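Local atomic coordinates of glutathione synthetase-like effector 30 (Gpa-GSS30-apo) (Globodera pallida, PDB entry 5OET), a protein that is a glutathione synthetase-like effector of a plant-parasitic nematode, probably derived from an ATP-dependent housekeeping enzyme that joins gamma-glutamylcysteine to glycine. Residues H204-V208 against V219-D223. Sequence-based numbering, arbitrary orientation.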
loop_
_atom_site.group_PDB
_atom_site.type_symbol
_atom_site.label_atom_id
_atom_site.label_comp_id
_atom_site.label_asym_id
_atom_site.label_seq_id
_atom_site.Cartn_x
_atom_site.Cartn_y
_atom_site.Cartn_z
ATOM N N HIS A 204 -12.563 2.212 5.240
ATOM C CA HIS A 204 -13.899 2.126 5.798
ATOM C C HIS A 204 -14.961 2.771 4.940
ATOM O O HIS A 204 -16.094 2.322 4.966
ATOM C CB HIS A 204 -13.935 2.712 7.207
ATOM C CG HIS A 204 -13.343 1.821 8.239
ATOM N ND1 HIS A 204 -13.086 2.243 9.524
ATOM C CD2 HIS A 204 -12.964 0.525 8.185
ATOM C CE1 HIS A 204 -12.578 1.241 10.218
ATOM N NE2 HIS A 204 -12.490 0.186 9.426
ATOM N N ARG A 205 -14.620 3.817 4.189
ATOM C CA ARG A 205 -15.583 4.391 3.241
ATOM C C ARG A 205 -15.927 3.355 2.160
ATOM O O ARG A 205 -17.057 3.271 1.699
ATOM C CB ARG A 205 -15.042 5.670 2.618
ATOM C CG ARG A 205 -16.077 6.485 1.838
ATOM C CD ARG A 205 -15.460 7.651 1.050
ATOM N NE ARG A 205 -14.461 8.369 1.857
ATOM C CZ ARG A 205 -14.717 9.354 2.716
ATOM N NH1 ARG A 205 -15.958 9.818 2.909
ATOM N NH2 ARG A 205 -13.709 9.887 3.401
ATOM N N ARG A 206 -14.932 2.551 1.809
ATOM C CA ARG A 206 -15.062 1.515 0.818
ATOM C C ARG A 206 -15.923 0.353 1.320
ATOM O O ARG A 206 -16.804 -0.095 0.602
ATOM C CB ARG A 206 -13.664 1.040 0.395
ATOM C CG ARG A 206 -13.639 0.046 -0.751
ATOM C CD ARG A 206 -12.235 -0.512 -0.971
ATOM N NE ARG A 206 -12.350 -1.828 -1.608
ATOM C CZ ARG A 206 -12.425 -3.005 -0.974
ATOM N NH1 ARG A 206 -12.333 -3.106 0.361
ATOM N NH2 ARG A 206 -12.559 -4.105 -1.701
ATOM N N MET A 207 -15.673 -0.127 2.536
ATOM C CA MET A 207 -16.473 -1.218 3.124
ATOM C C MET A 207 -17.949 -0.853 3.254
ATOM O O MET A 207 -18.839 -1.629 2.883
ATOM C CB MET A 207 -15.977 -1.602 4.527
ATOM C CG MET A 207 -14.529 -2.024 4.637
ATOM S SD MET A 207 -14.096 -3.284 3.438
ATOM C CE MET A 207 -14.867 -4.720 4.183
ATOM N N VAL A 208 -18.192 0.326 3.812
ATOM C CA VAL A 208 -19.530 0.866 3.997
ATOM C C VAL A 208 -20.245 0.991 2.650
ATOM O O VAL A 208 -21.281 0.403 2.446
ATOM C CB VAL A 208 -19.433 2.222 4.713
ATOM C CG1 VAL A 208 -20.703 3.038 4.576
ATOM C CG2 VAL A 208 -19.081 2.006 6.172
ATOM N N VAL A 219 -21.008 11.828 6.814
ATOM C CA VAL A 219 -21.116 10.863 7.885
ATOM C C VAL A 219 -19.800 10.101 8.093
ATOM O O VAL A 219 -19.591 9.507 9.154
ATOM C CB VAL A 219 -22.229 9.856 7.610
ATOM C CG1 VAL A 219 -22.438 9.015 8.850
ATOM C CG2 VAL A 219 -23.521 10.567 7.209
ATOM N N MET A 220 -18.935 10.088 7.082
ATOM C CA MET A 220 -17.574 9.587 7.196
ATOM C C MET A 220 -16.675 10.669 6.617
ATOM O O MET A 220 -16.415 10.666 5.418
ATOM C CB MET A 220 -17.446 8.282 6.423
ATOM C CG MET A 220 -18.096 7.102 7.122
ATOM S SD MET A 220 -17.650 5.572 6.307
ATOM C CE MET A 220 -18.659 5.752 4.837
ATOM N N PRO A 221 -16.231 11.626 7.458
ATOM C CA PRO A 221 -15.495 12.783 6.963
ATOM C C PRO A 221 -14.104 12.465 6.451
ATOM O O PRO A 221 -13.388 11.688 7.065
ATOM C CB PRO A 221 -15.387 13.692 8.195
ATOM C CG PRO A 221 -16.428 13.202 9.128
ATOM C CD PRO A 221 -16.426 11.726 8.911
ATOM N N SER A 222 -13.750 13.088 5.323
ATOM C CA SER A 222 -12.425 12.938 4.717
ATOM C C SER A 222 -11.312 13.363 5.669
ATOM O O SER A 222 -11.416 14.351 6.382
ATOM C CB SER A 222 -12.309 13.748 3.410
ATOM O OG SER A 222 -12.952 13.081 2.342
ATOM N N ASP A 223 -10.265 12.570 5.679
ATOM C CA ASP A 223 -9.051 12.900 6.365
ATOM C C ASP A 223 -7.858 12.861 5.399
ATOM O O ASP A 223 -7.628 11.838 4.730
ATOM C CB ASP A 223 -8.821 11.892 7.472
ATOM C CG ASP A 223 -7.564 12.185 8.212
ATOM O OD1 ASP A 223 -7.603 13.094 9.069
ATOM O OD2 ASP A 223 -6.530 11.555 7.889
#
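Residues 204-208 form a turn of helix 196-210, and residues 219-223, without regular secondary structure and extended from Met220 onward, lie in the connection that leads from this helix to helix 225-240. The loop between the two helices folds back against the flank of the first, within the ATP-binding domain of the eukaryotic glutathione synthase family. The i to i+4 bond from Val208 N to His204 O (3.1 Å) confirms the helical turn, whereas phi/psi values of -70/138° at Pro221 and -59/138° at Ser222 mark a polyproline-like path. The backbones come nearest at Arg205 and Met220, whose CA atoms are 6.8 Å apart, a gap that side chains must fill.

Met220 gives the largest single share of the buried area, 113 Å² of the 263 Å² summed over both segments. Its CA-to-CB bond points toward the helix, and its thioether packs against the side of the turn: SD is 3.8 Å from His204 O, while CE is 3.4 Å from Val208 CG1 and 4.0 Å from Arg205 CG. Pro93 touches both Met220 and Val208, extending this apolar patch, and Tyr523 of strand 517-524 also packs on Met220. The His204 ring turns away from the loop, its NE2 hydrogen-bonded to Ser90 O and its ND1 to Ser521 OG.

Arg205 supplies the polar link. Its CA-to-CB bond points sideways, but its side chain reaches the loop, with the Met220 carbonyl and Pro221 C near the guanidinium plane. Ser222 OG is 3.4 Å from Arg205 NH2, too poorly angled for a bond; the hydrogen bond that joins the segments runs from Arg205 NH1 to Met220 O, 2.7 Å long with an N-H...O angle of 135°.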